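Local coordinates for metallophosphoesterase (Clostridium thermocellum, PDB 4J6O), which probably removes 2',3'-cyclic, 2'- or 3'-phosphates from broken RNA ends as the manganese-binding, calcineurin-like phosphatase domain of bacterial Pnkp, at residues A[13-18]-A[56-61]. Sequence-based numbering, arbitrary orientation.
Sequences PFDIIG and EGRKVL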
loop_
_atom_site.group_PDB
_atom_site.type_symbol
_atom_site.label_atom_id
_atom_site.label_comp_id
_atom_site.label_asym_id
_atom_site.label_seq_id
_atom_site.Cartn_x
_atom_site.Cartn_y
_atom_site.Cartn_z
ATOM N N PRO A 13 -9.150 -3.320 16.188
ATOM C CA PRO A 13 -8.135 -4.052 15.404
ATOM C C PRO A 13 -7.982 -3.663 13.937
ATOM O O PRO A 13 -8.949 -3.169 13.355
ATOM C CB PRO A 13 -8.670 -5.489 15.405
ATOM C CG PRO A 13 -9.423 -5.581 16.705
ATOM C CD PRO A 13 -10.092 -4.234 16.851
ATOM N N PHE A 14 -6.809 -3.932 13.362
ATOM C CA PHE A 14 -6.565 -3.581 11.953
ATOM C C PHE A 14 -6.053 -4.797 11.241
ATOM O O PHE A 14 -5.392 -5.642 11.835
ATOM C CB PHE A 14 -5.443 -2.536 11.821
ATOM C CG PHE A 14 -5.716 -1.262 12.535
ATOM C CD1 PHE A 14 -6.710 -0.420 12.097
ATOM C CD2 PHE A 14 -4.957 -0.898 13.653
ATOM C CE1 PHE A 14 -6.947 0.778 12.746
ATOM C CE2 PHE A 14 -5.161 0.305 14.284
ATOM C CZ PHE A 14 -6.175 1.139 13.869
ATOM N N ASP A 15 -6.366 -4.892 9.952
ATOM C CA ASP A 15 -5.732 -5.882 9.093
ATOM C C ASP A 15 -5.004 -5.096 8.047
ATOM O O ASP A 15 -5.614 -4.287 7.329
ATOM C CB ASP A 15 -6.791 -6.800 8.508
ATOM C CG ASP A 15 -7.484 -7.599 9.596
ATOM O OD1 ASP A 15 -6.784 -8.225 10.400
ATOM O OD2 ASP A 15 -8.720 -7.565 9.642
ATOM N N ILE A 16 -3.690 -5.252 8.068
ATOM C CA ILE A 16 -2.788 -4.366 7.306
ATOM C C ILE A 16 -2.303 -5.121 6.077
ATOM O O ILE A 16 -1.805 -6.241 6.204
ATOM C CB ILE A 16 -1.584 -3.945 8.173
ATOM C CG1 ILE A 16 -2.061 -3.333 9.500
ATOM C CG2 ILE A 16 -0.703 -2.936 7.392
ATOM C CD1 ILE A 16 -0.949 -3.112 10.480
ATOM N N ILE A 17 -2.522 -4.565 4.876
ATOM C CA ILE A 17 -2.368 -5.386 3.645
ATOM C C ILE A 17 -1.266 -4.737 2.775
ATOM O O ILE A 17 -1.257 -3.514 2.567
ATOM C CB ILE A 17 -3.684 -5.452 2.865
ATOM C CG1 ILE A 17 -4.705 -6.281 3.689
ATOM C CG2 ILE A 17 -3.504 -6.179 1.529
ATOM C CD1 ILE A 17 -6.073 -6.384 3.118
ATOM N N GLY A 18 -0.367 -5.574 2.250
ATOM C CA GLY A 18 0.755 -5.096 1.434
ATOM C C GLY A 18 0.364 -4.837 -0.015
ATOM O O GLY A 18 -0.798 -4.735 -0.377
ATOM N N GLU A 56 -16.906 -8.205 13.350
ATOM C CA GLU A 56 -16.169 -7.882 14.569
ATOM C C GLU A 56 -15.666 -6.422 14.578
ATOM O O GLU A 56 -14.901 -6.024 15.466
ATOM C CB GLU A 56 -15.018 -8.861 14.767
ATOM C CG GLU A 56 -15.443 -10.330 14.803
ATOM C CD GLU A 56 -14.235 -11.272 14.833
ATOM O OE1 GLU A 56 -13.087 -10.826 14.551
ATOM O OE2 GLU A 56 -14.430 -12.463 15.156
ATOM N N GLY A 57 -16.086 -5.640 13.587
ATOM C CA GLY A 57 -15.698 -4.247 13.505
ATOM C C GLY A 57 -14.209 -3.977 13.213
ATOM O O GLY A 57 -13.657 -2.921 13.577
ATOM N N ARG A 58 -13.545 -4.937 12.581
ATOM C CA ARG A 58 -12.135 -4.767 12.199
ATOM C C ARG A 58 -12.047 -3.789 11.048
ATOM O O ARG A 58 -13.016 -3.603 10.322
ATOM C CB ARG A 58 -11.520 -6.111 11.807
ATOM C CG ARG A 58 -11.596 -7.125 12.934
ATOM C CD ARG A 58 -10.785 -8.370 12.596
ATOM N NE ARG A 58 -9.334 -8.120 12.606
ATOM C CZ ARG A 58 -8.512 -8.292 13.647
ATOM N NH1 ARG A 58 -7.206 -8.067 13.463
ATOM N NH2 ARG A 58 -8.983 -8.750 14.845
ATOM N N LYS A 59 -10.879 -3.158 10.908
ATOM C CA LYS A 59 -10.628 -2.151 9.848
ATOM C C LYS A 59 -9.384 -2.542 9.090
ATOM O O LYS A 59 -8.527 -3.161 9.641
ATOM C CB LYS A 59 -10.485 -0.748 10.420
ATOM C CG LYS A 59 -11.796 -0.263 11.101
ATOM C CD LYS A 59 -11.770 1.245 11.275
ATOM C CE LYS A 59 -13.090 1.666 11.960
ATOM N NZ LYS A 59 -13.239 3.138 12.058
ATOM N N VAL A 60 -9.331 -2.172 7.824
ATOM C CA VAL A 60 -8.197 -2.494 6.961
ATOM C C VAL A 60 -7.302 -1.266 6.812
ATOM O O VAL A 60 -7.785 -0.133 6.593
ATOM C CB VAL A 60 -8.658 -2.918 5.547
ATOM C CG1 VAL A 60 -7.401 -3.175 4.627
ATOM C CG2 VAL A 60 -9.527 -4.164 5.587
ATOM N N LEU A 61 -5.997 -1.517 6.815
ATOM C CA LEU A 61 -5.025 -0.462 6.490
ATOM C C LEU A 61 -4.244 -0.901 5.268
ATOM O O LEU A 61 -3.550 -1.906 5.330
ATOM C CB LEU A 61 -4.050 -0.263 7.658
ATOM C CG LEU A 61 -4.680 0.104 8.995
ATOM C CD1 LEU A 61 -3.541 0.247 10.011
ATOM C CD2 LEU A 61 -5.496 1.390 8.930
HETATM O O HOH W 1 -11.213 -1.535 13.950
#
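Strands 14-17 and 59-61 pair in parallel, their short axes 28° apart. Asp15 N donates to Lys59 O (2.8 Å), Asp15 O accepts from Leu61 N (2.8 Å), and Ile17 N closes the ladder on Leu61 O; Lys59 N to Pro13 O begins it. A water donates to both Pro13 O and Gly57 O, carrying the link past the strand start. On the sheet face bearing Phe14, Leu61 lays CD1 over the phenyl ring, a CH-pi contact 4.0 Å from its centroid, while the same methyl meets Ile16 CG1 alongside. On the face of Asp15, Arg58, bent at chi3 (70°), returns its guanidinium side-on to the carboxylate: NE reaches the syn lone pair of Asp15 OD2 (3.1 Å), which lies nearly in the guanidinium plane, whereas NH1 meets OD1 from above the carboxylate plane. Pro13 CB presses on one guanidinium face, 3.3 Å from Arg58 CZ. Tyr36 OH also bonds Asp15 OD2, and Glu240 holds Arg58 NH2, fixing this buried ion pair from both ends. The pair lies inside one sheet of the calcineurin-like alpha/beta fold, flanked by strands 89-91 and 232-238; strands 143-146 and 151-154 cover Phe14 and Leu61, and helix 24-33 covers Ile17 and Val60.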